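Local coordinates for protein putative prolyl-tRNA synthetase (Leishmania major, PDB 5XIL) that probably joins L-proline to its cognate tRNA in an ATP-dependent reaction, as a dimeric class II prolyl-tRNA synthetase whose catalytic, anticodon-binding and C-terminal zinc-binding parts make up this chain, at residues Y43-C48 with Q188-P193; E58-E63 with L176-C181; C181-Y186 with V192-G197. All coordinates share one frame; numbering follows the deposited sequence.

How the contacts relate
Helix 168-189 takes part in all three contacts within the class II catalytic region. Contacts 1 and 2 pair it with helix 40-60, contact 1 at its C-terminal end and contact 2 further back, their centres about 17 Å apart. Along the chain, contact 2 falls between the two partners of contact 1, and contact 3 follows contact 2. Contact 3, its centre about 12 Å from that of contact 1 and about 14 Å from that of contact 2, folds the chain back from the helix end into strand 195-198. It meets contact 2 through the Glu180-Arg196 salt bridge. Contacts 1 and 2 also touch the second subunit, so helix 40-60 joins the dimer interface to the catalytic core.

Contact 1: Y43-C48 with Q188-P193; sequences YYVWKC and QLLAVP
Val45 and Leu190 meet methyl to methyl, CG1 of the valine lying 4.0 Å from CD2 of the leucine. The two side chains slant across one another. Neither is aimed straight at the opposite segment, but the leucine branch closes the gap: with chi1 at -53°, its CG turns to the side of the backbone N, and one terminal methyl is carried to the valine. The second apolar pair is looser, Cys48 CB standing 4.4 Å from Leu189 CD1.

A different kind of contact is made by the same Leu189 methyl on the helix backbone. CD1 lies 3.8 Å from Cys48 O and nearly as close to Cys48 C, so it rests against a peptide group as well as a side chain. The carbonyl follows a regular helical turn, in which Cys48 N bonds to Tyr44 O and Lys47 N to Tyr43 O. The backbones stay well apart, 8.0 Å between the CA atoms of Cys48 and Leu189, and four buried side chains bridge the interval.

Helix 40-60 is the long helix of class II motif 1, the element that typically builds the dimer interface of these synthetases. Here Lys47 forms a salt bridge with Glu58 of the second subunit, while Val45 and Cys48 address the core of their own chain. Leu189 and Leu190 lie where helix 168-189 runs out, and at Ala191 phi turns positive (60°), directing the chain away from helix 40-60. Helix 267-276 packs on both members of the apolar pair, through Met272 on Val45 and Val268 on Leu190. The backbone at this turn is gripped as well, Gln188 O by Arg287 and Leu190 O by His276.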
loop_
_atom_site.group_PDB
_atom_site.type_symbol
_atom_site.label_atom_id
_atom_site.label_comp_id
_atom_site.label_asym_id
_atom_site.label_seq_id
_atom_site.Cartn_x
_atom_site.Cartn_y
_atom_site.Cartn_z
ATOM N N TYR A 43 10.141 8.023 2.845
ATOM C CA TYR A 43 9.181 6.975 2.515
ATOM C C TYR A 43 7.746 7.214 3.025
ATOM O O TYR A 43 6.785 6.892 2.336
ATOM C CB TYR A 43 9.668 5.569 2.949
ATOM C CG TYR A 43 8.904 4.499 2.193
ATOM C CD1 TYR A 43 9.261 4.167 0.871
ATOM C CD2 TYR A 43 7.734 3.942 2.700
ATOM C CE1 TYR A 43 8.526 3.224 0.153
ATOM C CE2 TYR A 43 7.004 2.988 1.974
ATOM C CZ TYR A 43 7.440 2.650 0.703
ATOM O OH TYR A 43 6.719 1.784 -0.049
ATOM N N TYR A 44 7.611 7.773 4.223
ATOM C CA TYR A 44 6.296 8.095 4.798
ATOM C C TYR A 44 5.515 8.916 3.816
ATOM O O TYR A 44 4.284 8.762 3.680
ATOM C CB TYR A 44 6.402 8.865 6.095
ATOM C CG TYR A 44 5.101 9.039 6.744
ATOM C CD1 TYR A 44 4.546 7.993 7.469
ATOM C CD2 TYR A 44 4.411 10.249 6.670
ATOM C CE1 TYR A 44 3.286 8.139 8.074
ATOM C CE2 TYR A 44 3.162 10.422 7.241
ATOM C CZ TYR A 44 2.601 9.360 7.939
ATOM O OH TYR A 44 1.397 9.502 8.521
ATOM N N VAL A 45 6.234 9.797 3.098
ATOM C CA VAL A 45 5.541 10.605 2.072
ATOM C C VAL A 45 4.863 9.722 0.980
ATOM O O VAL A 45 3.733 9.916 0.664
ATOM C CB VAL A 45 6.476 11.655 1.450
ATOM C CG1 VAL A 45 5.723 12.443 0.446
ATOM C CG2 VAL A 45 7.069 12.539 2.527
ATOM N N TRP A 46 5.595 8.730 0.476
ATOM C CA TRP A 46 5.120 7.755 -0.505
ATOM C C TRP A 46 3.994 6.943 0.095
ATOM O O TRP A 46 2.945 6.823 -0.510
ATOM C CB TRP A 46 6.264 6.905 -1.025
ATOM C CG TRP A 46 5.830 6.107 -2.239
ATOM C CD1 TRP A 46 5.718 4.777 -2.293
ATOM C CD2 TRP A 46 5.349 6.610 -3.520
ATOM N NE1 TRP A 46 5.246 4.387 -3.550
ATOM C CE2 TRP A 46 4.984 5.503 -4.299
ATOM C CE3 TRP A 46 5.161 7.869 -4.049
ATOM C CZ2 TRP A 46 4.499 5.627 -5.620
ATOM C CZ3 TRP A 46 4.716 8.003 -5.345
ATOM C CH2 TRP A 46 4.379 6.897 -6.119
ATOM N N LYS A 47 4.126 6.561 1.354
ATOM C CA LYS A 47 3.020 5.809 2.016
ATOM C C LYS A 47 1.723 6.637 2.000
ATOM O O LYS A 47 0.663 6.121 1.713
ATOM C CB LYS A 47 3.407 5.483 3.435
ATOM C CG LYS A 47 2.499 4.499 4.030
ATOM C CD LYS A 47 2.847 4.383 5.517
ATOM C CE LYS A 47 2.775 2.946 5.994
ATOM N NZ LYS A 47 2.994 2.917 7.476
ATOM N N CYS A 48 1.844 7.927 2.250
ATOM C CA CYS A 48 0.732 8.879 2.290
ATOM C C CYS A 48 0.104 9.019 0.925
ATOM O O CYS A 48 -1.132 9.054 0.773
ATOM C CB CYS A 48 1.142 10.269 2.775
ATOM S SG CYS A 48 1.512 10.299 4.536
ATOM N N GLN A 188 -3.079 19.030 -2.360
ATOM C CA GLN A 188 -3.735 18.708 -1.095
ATOM C C GLN A 188 -2.807 17.971 -0.187
ATOM O O GLN A 188 -2.860 18.199 1.022
ATOM C CB GLN A 188 -5.008 17.927 -1.313
ATOM C CG GLN A 188 -5.985 18.743 -2.087
ATOM C CD GLN A 188 -7.254 18.006 -2.337
ATOM O OE1 GLN A 188 -7.631 17.053 -1.613
ATOM N NE2 GLN A 188 -7.928 18.409 -3.379
ATOM N N LEU A 189 -1.925 17.107 -0.713
ATOM C CA LEU A 189 -0.947 16.447 0.157
ATOM C C LEU A 189 0.322 17.197 0.285
ATOM O O LEU A 189 0.878 17.303 1.371
ATOM C CB LEU A 189 -0.637 15.015 -0.239
ATOM C CG LEU A 189 -1.584 13.927 0.128
ATOM C CD1 LEU A 189 -0.862 12.634 -0.314
ATOM C CD2 LEU A 189 -1.803 13.824 1.621
ATOM N N LEU A 190 0.876 17.702 -0.836
ATOM C CA LEU A 190 2.227 18.156 -0.793
ATOM C C LEU A 190 2.379 19.692 -0.776
ATOM O O LEU A 190 3.478 20.173 -0.788
ATOM C CB LEU A 190 2.982 17.566 -2.011
ATOM C CG LEU A 190 2.905 16.065 -2.209
ATOM C CD1 LEU A 190 3.725 15.657 -3.445
ATOM C CD2 LEU A 190 3.290 15.285 -0.975
ATOM N N ALA A 191 1.249 20.393 -0.860
ATOM C CA ALA A 191 1.146 21.853 -0.847
ATOM C C ALA A 191 1.936 22.475 -2.019
ATOM O O ALA A 191 2.526 23.560 -1.927
ATOM C CB ALA A 191 1.561 22.427 0.518
ATOM N N VAL A 192 1.983 21.711 -3.130
ATOM C CA VAL A 192 2.710 22.148 -4.334
ATOM C C VAL A 192 1.689 22.578 -5.377
ATOM O O VAL A 192 0.831 21.810 -5.713
ATOM C CB VAL A 192 3.541 20.955 -4.913
ATOM C CG1 VAL A 192 4.092 21.324 -6.297
ATOM C CG2 VAL A 192 4.661 20.563 -3.950
ATOM N N PRO A 193 1.847 23.770 -5.972
ATOM C CA PRO A 193 0.926 24.163 -6.977
ATOM C C PRO A 193 1.330 23.577 -8.340
ATOM O O PRO A 193 2.503 23.340 -8.584
ATOM C CB PRO A 193 1.059 25.673 -7.001
ATOM C CG PRO A 193 2.499 25.923 -6.667
ATOM C CD PRO A 193 2.792 24.839 -5.627
#

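Contact 2: E58-E63 with L176-C181; sequences EKLGVE and LEILEC
The carboxylate of Glu177 has the CD2 methyl of Leu60 over one of its faces, almost directly above the group and 4.0 Å from its CD. The same methyl is 4.0 Å from Glu177 OE1, so it rests on the flat of the acid. The other oxygen, OE2, is held by a salt bridge to Lys173 one turn earlier on the same helix, which would tend to fix the rotation of the carboxylate and keep its charge balanced beside the leucine. The glutamate chain beyond CG is extended, and the two side chains cross at a slant.

Leu60 supplies every close contact from its segment. Its chi1 of -71° turns CG to the side of the backbone N; from there the two methyls part, CD2 going to the acid and CD1 to the apolar side of helix 168-189. There CD1 touches Ile178 CD1 at 4.0 Å and Cys181 SG at 3.9 Å. Ile178 reaches the leucine with the far end of its chain, while Cys181, one turn on from Glu177, approaches with its sulfur. Ile178 also packs on Trp262 of strand 253-265.

Just beyond Leu60 the helix ends in a Schellman motif. Gly61 has a positive phi of 119° and two bonds run back into the last turn, one of them a weak bond from Gly61 N to Glu58 O. The chain then leads through Val62 into strand 63-64, which runs parallel to strand 131-139. Glu58, on the same helix end, also forms a salt bridge with Arg51 of the second subunit. A long interface helix followed closely by a strand is characteristic of motif 1 of class II synthetases; here helix 168-189 packs against the C-terminal turn of helix 40-60.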
loop_
_atom_site.group_PDB
_atom_site.type_symbol
_atom_site.label_atom_id
_atom_site.label_comp_id
_atom_site.label_asym_id
_atom_site.label_seq_id
_atom_site.Cartn_x
_atom_site.Cartn_y
_atom_site.Cartn_z
ATOM N N GLU A 58 -9.512 3.847 -6.363
ATOM C CA GLU A 58 -10.462 2.793 -6.003
ATOM C C GLU A 58 -11.862 3.320 -6.094
ATOM O O GLU A 58 -12.767 2.677 -6.667
ATOM C CB GLU A 58 -10.153 2.135 -4.633
ATOM C CG GLU A 58 -11.200 1.121 -4.180
ATOM C CD GLU A 58 -10.852 0.362 -2.886
ATOM O OE1 GLU A 58 -9.684 0.001 -2.633
ATOM O OE2 GLU A 58 -11.792 0.093 -2.123
ATOM N N LYS A 59 -12.057 4.511 -5.580
ATOM C CA LYS A 59 -13.356 5.130 -5.563
ATOM C C LYS A 59 -13.837 5.453 -6.980
ATOM O O LYS A 59 -15.045 5.382 -7.272
ATOM C CB LYS A 59 -13.301 6.385 -4.669
ATOM C CG LYS A 59 -14.667 6.994 -4.382
ATOM C CD LYS A 59 -14.611 8.101 -3.308
ATOM C CE LYS A 59 -16.014 8.627 -2.958
ATOM N NZ LYS A 59 -16.481 9.603 -3.969
ATOM N N LEU A 60 -12.931 5.767 -7.888
ATOM C CA LEU A 60 -13.350 5.912 -9.269
ATOM C C LEU A 60 -13.825 4.650 -9.943
ATOM O O LEU A 60 -14.534 4.719 -10.922
ATOM C CB LEU A 60 -12.269 6.542 -10.132
ATOM C CG LEU A 60 -12.004 8.007 -9.902
ATOM C CD1 LEU A 60 -10.684 8.402 -10.521
ATOM C CD2 LEU A 60 -13.091 8.903 -10.413
ATOM N N GLY A 61 -13.369 3.502 -9.491
ATOM C CA GLY A 61 -13.755 2.221 -10.031
ATOM C C GLY A 61 -12.591 1.451 -10.582
ATOM O O GLY A 61 -12.780 0.418 -11.137
ATOM N N VAL A 62 -11.369 1.935 -10.434
ATOM C CA VAL A 62 -10.201 1.199 -10.889
ATOM C C VAL A 62 -9.815 0.115 -9.922
ATOM O O VAL A 62 -9.872 0.300 -8.734
ATOM C CB VAL A 62 -9.020 2.167 -11.211
ATOM C CG1 VAL A 62 -7.875 1.449 -11.867
ATOM C CG2 VAL A 62 -9.463 3.248 -12.158
ATOM N N GLU A 63 -9.426 -1.063 -10.411
ATOM C CA GLU A 63 -8.986 -2.120 -9.504
ATOM C C GLU A 63 -7.500 -2.404 -9.586
ATOM O O GLU A 63 -6.891 -2.335 -10.635
ATOM C CB GLU A 63 -9.776 -3.388 -9.843
ATOM C CG GLU A 63 -11.300 -3.201 -9.773
ATOM C CD GLU A 63 -12.030 -4.455 -10.189
ATOM O OE1 GLU A 63 -12.103 -4.766 -11.373
ATOM O OE2 GLU A 63 -12.331 -5.260 -9.289
ATOM N N LEU A 176 -9.079 12.833 -17.521
ATOM C CA LEU A 176 -9.107 14.054 -16.743
ATOM C C LEU A 176 -9.454 13.834 -15.278
ATOM O O LEU A 176 -9.001 14.597 -14.441
ATOM C CB LEU A 176 -10.036 15.086 -17.356
ATOM C CG LEU A 176 -9.701 15.606 -18.748
ATOM C CD1 LEU A 176 -10.807 16.444 -19.376
ATOM C CD2 LEU A 176 -8.442 16.438 -18.652
ATOM N N GLU A 177 -10.230 12.823 -14.963
ATOM C CA GLU A 177 -10.475 12.464 -13.578
ATOM C C GLU A 177 -9.173 12.083 -12.891
ATOM O O GLU A 177 -8.920 12.506 -11.737
ATOM C CB GLU A 177 -11.505 11.361 -13.414
ATOM C CG GLU A 177 -12.942 11.874 -13.651
ATOM C CD GLU A 177 -13.948 10.734 -13.848
ATOM O OE1 GLU A 177 -13.606 9.610 -14.266
ATOM O OE2 GLU A 177 -15.131 10.975 -13.606
ATOM N N ILE A 178 -8.387 11.312 -13.595
ATOM C CA ILE A 178 -7.129 10.847 -13.090
ATOM C C ILE A 178 -6.163 12.022 -12.948
ATOM O O ILE A 178 -5.480 12.154 -11.921
ATOM C CB ILE A 178 -6.534 9.717 -13.981
ATOM C CG1 ILE A 178 -7.351 8.426 -13.869
ATOM C CG2 ILE A 178 -5.046 9.485 -13.644
ATOM C CD1 ILE A 178 -7.270 7.726 -12.526
ATOM N N LEU A 179 -6.141 12.908 -13.943
ATOM C CA LEU A 179 -5.353 14.110 -13.837
ATOM C C LEU A 179 -5.713 14.949 -12.634
ATOM O O LEU A 179 -4.805 15.412 -11.936
ATOM C CB LEU A 179 -5.419 14.990 -15.122
ATOM C CG LEU A 179 -4.336 16.073 -15.158
ATOM C CD1 LEU A 179 -3.005 15.444 -15.434
ATOM C CD2 LEU A 179 -4.663 17.126 -16.198
ATOM N N GLU A 180 -7.014 15.075 -12.336
ATOM C CA GLU A 180 -7.443 15.751 -11.109
ATOM C C GLU A 180 -6.937 15.094 -9.844
ATOM O O GLU A 180 -6.567 15.801 -8.878
ATOM C CB GLU A 180 -8.950 15.973 -11.078
ATOM C CG GLU A 180 -9.425 16.980 -12.080
ATOM C CD GLU A 180 -8.746 18.383 -12.027
ATOM O OE1 GLU A 180 -8.406 18.900 -10.981
ATOM O OE2 GLU A 180 -8.651 18.971 -13.106
ATOM N N CYS A 181 -6.896 13.754 -9.830
ATOM C CA CYS A 181 -6.318 13.046 -8.739
ATOM C C CYS A 181 -4.848 13.414 -8.530
ATOM O O CYS A 181 -4.407 13.612 -7.385
ATOM C CB CYS A 181 -6.398 11.518 -8.916
ATOM S SG CYS A 181 -8.049 10.849 -8.894
#

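Contact 3: C181-Y186 with V192-G197; sequences CYASVY and VPVVRG
Ala183 meets Arg196 through its CB, which stands 3.2 Å above one face of the guanidinium, toward its rim. The fit is tight: CB is 3.3 Å from Arg196 NH2. Salt bridges from Arg196 NE to Glu180 and from NH1 to Glu187 hold the flat group across the helix surface, with Ala183 beneath it. Ala183 CB also reaches Val194 CG2 at 4.1 Å.

A turn later Tyr186 engages two valines. Its CB touches Val194 CG1 at 3.5 Å, and the two side chains cross at about a right angle. Val192 instead lies alongside the tyrosine, pointing the same way, with CG1 3.7 Å from CD1 of Tyr186; chi1 of 170° swings that methyl round to the side of the valine carbonyl carbon, next to the ring. The backbone closes the turn: Val192 N donates to Tyr186 O at 2.8 Å, nearly straight at 169°, though the donor lies 48° out of the carbonyl plane. Tyr186 OH is hydrogen-bonded to Gly227 O, which pins the far end of the ring.

The helix-to-strand return thus places helix 168-189 beside strand 195-198, which pairs antiparallel with strands 210-218 and 475-480. Val214 of strand 210-218 touches Ala183, Val194 and Arg196, helix 267-276 packs on Tyr186 and Val192, and helix 387-412 packs on Pro193.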
loop_
_atom_site.group_PDB
_atom_site.type_symbol
_atom_site.label_atom_id
_atom_site.label_comp_id
_atom_site.label_asym_id
_atom_site.label_seq_id
_atom_site.Cartn_x
_atom_site.Cartn_y
_atom_site.Cartn_z
ATOM N N CYS A 181 -6.896 13.754 -9.830
ATOM C CA CYS A 181 -6.318 13.046 -8.739
ATOM C C CYS A 181 -4.848 13.414 -8.530
ATOM O O CYS A 181 -4.407 13.612 -7.385
ATOM C CB CYS A 181 -6.398 11.518 -8.916
ATOM S SG CYS A 181 -8.049 10.849 -8.894
ATOM N N TYR A 182 -4.090 13.477 -9.631
ATOM C CA TYR A 182 -2.677 13.790 -9.544
ATOM C C TYR A 182 -2.491 15.271 -9.054
ATOM O O TYR A 182 -1.578 15.567 -8.262
ATOM C CB TYR A 182 -2.036 13.552 -10.928
ATOM C CG TYR A 182 -1.927 12.097 -11.373
ATOM C CD1 TYR A 182 -2.067 11.037 -10.458
ATOM C CD2 TYR A 182 -1.656 11.770 -12.688
ATOM C CE1 TYR A 182 -1.924 9.743 -10.858
ATOM C CE2 TYR A 182 -1.525 10.502 -13.070
ATOM C CZ TYR A 182 -1.631 9.476 -12.194
ATOM O OH TYR A 182 -1.380 8.171 -12.599
ATOM N N ALA A 183 -3.279 16.184 -9.616
ATOM C CA ALA A 183 -3.272 17.561 -9.179
ATOM C C ALA A 183 -3.519 17.601 -7.667
ATOM O O ALA A 183 -2.883 18.412 -6.962
ATOM C CB ALA A 183 -4.314 18.413 -9.898
ATOM N N SER A 184 -4.482 16.828 -7.219
ATOM C CA SER A 184 -4.841 16.787 -5.802
ATOM C C SER A 184 -3.729 16.241 -4.932
ATOM O O SER A 184 -3.506 16.725 -3.837
ATOM C CB SER A 184 -6.089 15.997 -5.542
ATOM O OG SER A 184 -7.122 16.530 -6.314
ATOM N N VAL A 185 -3.041 15.226 -5.387
ATOM C CA VAL A 185 -1.772 14.812 -4.742
ATOM C C VAL A 185 -0.842 15.968 -4.443
ATOM O O VAL A 185 -0.473 16.202 -3.275
ATOM C CB VAL A 185 -1.030 13.671 -5.479
ATOM C CG1 VAL A 185 0.328 13.387 -4.848
ATOM C CG2 VAL A 185 -1.882 12.419 -5.451
ATOM N N TYR A 186 -0.469 16.714 -5.474
ATOM C CA TYR A 186 0.455 17.799 -5.314
ATOM C C TYR A 186 -0.123 18.900 -4.421
ATOM O O TYR A 186 0.516 19.303 -3.453
ATOM C CB TYR A 186 0.786 18.420 -6.679
ATOM C CG TYR A 186 1.875 17.627 -7.377
ATOM C CD1 TYR A 186 3.192 17.749 -6.947
ATOM C CD2 TYR A 186 1.626 16.750 -8.411
ATOM C CE1 TYR A 186 4.222 17.061 -7.523
ATOM C CE2 TYR A 186 2.649 16.024 -9.028
ATOM C CZ TYR A 186 3.968 16.237 -8.631
ATOM O OH TYR A 186 5.066 15.528 -9.104
ATOM N N VAL A 192 1.983 21.711 -3.130
ATOM C CA VAL A 192 2.710 22.148 -4.334
ATOM C C VAL A 192 1.689 22.578 -5.377
ATOM O O VAL A 192 0.831 21.810 -5.713
ATOM C CB VAL A 192 3.541 20.955 -4.913
ATOM C CG1 VAL A 192 4.092 21.324 -6.297
ATOM C CG2 VAL A 192 4.661 20.563 -3.950
ATOM N N PRO A 193 1.847 23.770 -5.972
ATOM C CA PRO A 193 0.926 24.163 -6.977
ATOM C C PRO A 193 1.330 23.577 -8.340
ATOM O O PRO A 193 2.503 23.340 -8.584
ATOM C CB PRO A 193 1.059 25.673 -7.001
ATOM C CG PRO A 193 2.499 25.923 -6.667
ATOM C CD PRO A 193 2.792 24.839 -5.627
ATOM N N VAL A 194 0.344 23.457 -9.204
ATOM C CA VAL A 194 0.572 22.836 -10.486
ATOM C C VAL A 194 -0.118 23.647 -11.563
ATOM O O VAL A 194 -1.121 24.367 -11.268
ATOM C CB VAL A 194 0.072 21.369 -10.533
ATOM C CG1 VAL A 194 0.732 20.547 -9.493
ATOM C CG2 VAL A 194 -1.441 21.262 -10.435
ATOM N N VAL A 195 0.318 23.439 -12.802
ATOM C CA VAL A 195 -0.438 23.866 -14.002
ATOM C C VAL A 195 -1.039 22.666 -14.730
ATOM O O VAL A 195 -0.306 21.864 -15.275
ATOM C CB VAL A 195 0.455 24.715 -14.982
ATOM C CG1 VAL A 195 -0.316 25.076 -16.247
ATOM C CG2 VAL A 195 0.851 25.996 -14.266
ATOM N N ARG A 196 -2.355 22.501 -14.685
ATOM C CA ARG A 196 -3.023 21.435 -15.460
ATOM C C ARG A 196 -3.045 21.866 -16.887
ATOM O O ARG A 196 -3.475 22.981 -17.192
ATOM C CB ARG A 196 -4.471 21.291 -14.969
ATOM C CG ARG A 196 -4.636 20.854 -13.523
ATOM C CD ARG A 196 -5.994 21.339 -13.020
ATOM N NE ARG A 196 -6.361 20.867 -11.684
ATOM C CZ ARG A 196 -5.944 21.364 -10.549
ATOM N NH1 ARG A 196 -5.086 22.334 -10.537
ATOM N NH2 ARG A 196 -6.472 20.899 -9.407
ATOM N N GLY A 197 -2.667 20.966 -17.799
ATOM C CA GLY A 197 -2.729 21.312 -19.234
ATOM C C GLY A 197 -2.529 20.093 -20.122
ATOM O O GLY A 197 -2.521 18.951 -19.652
#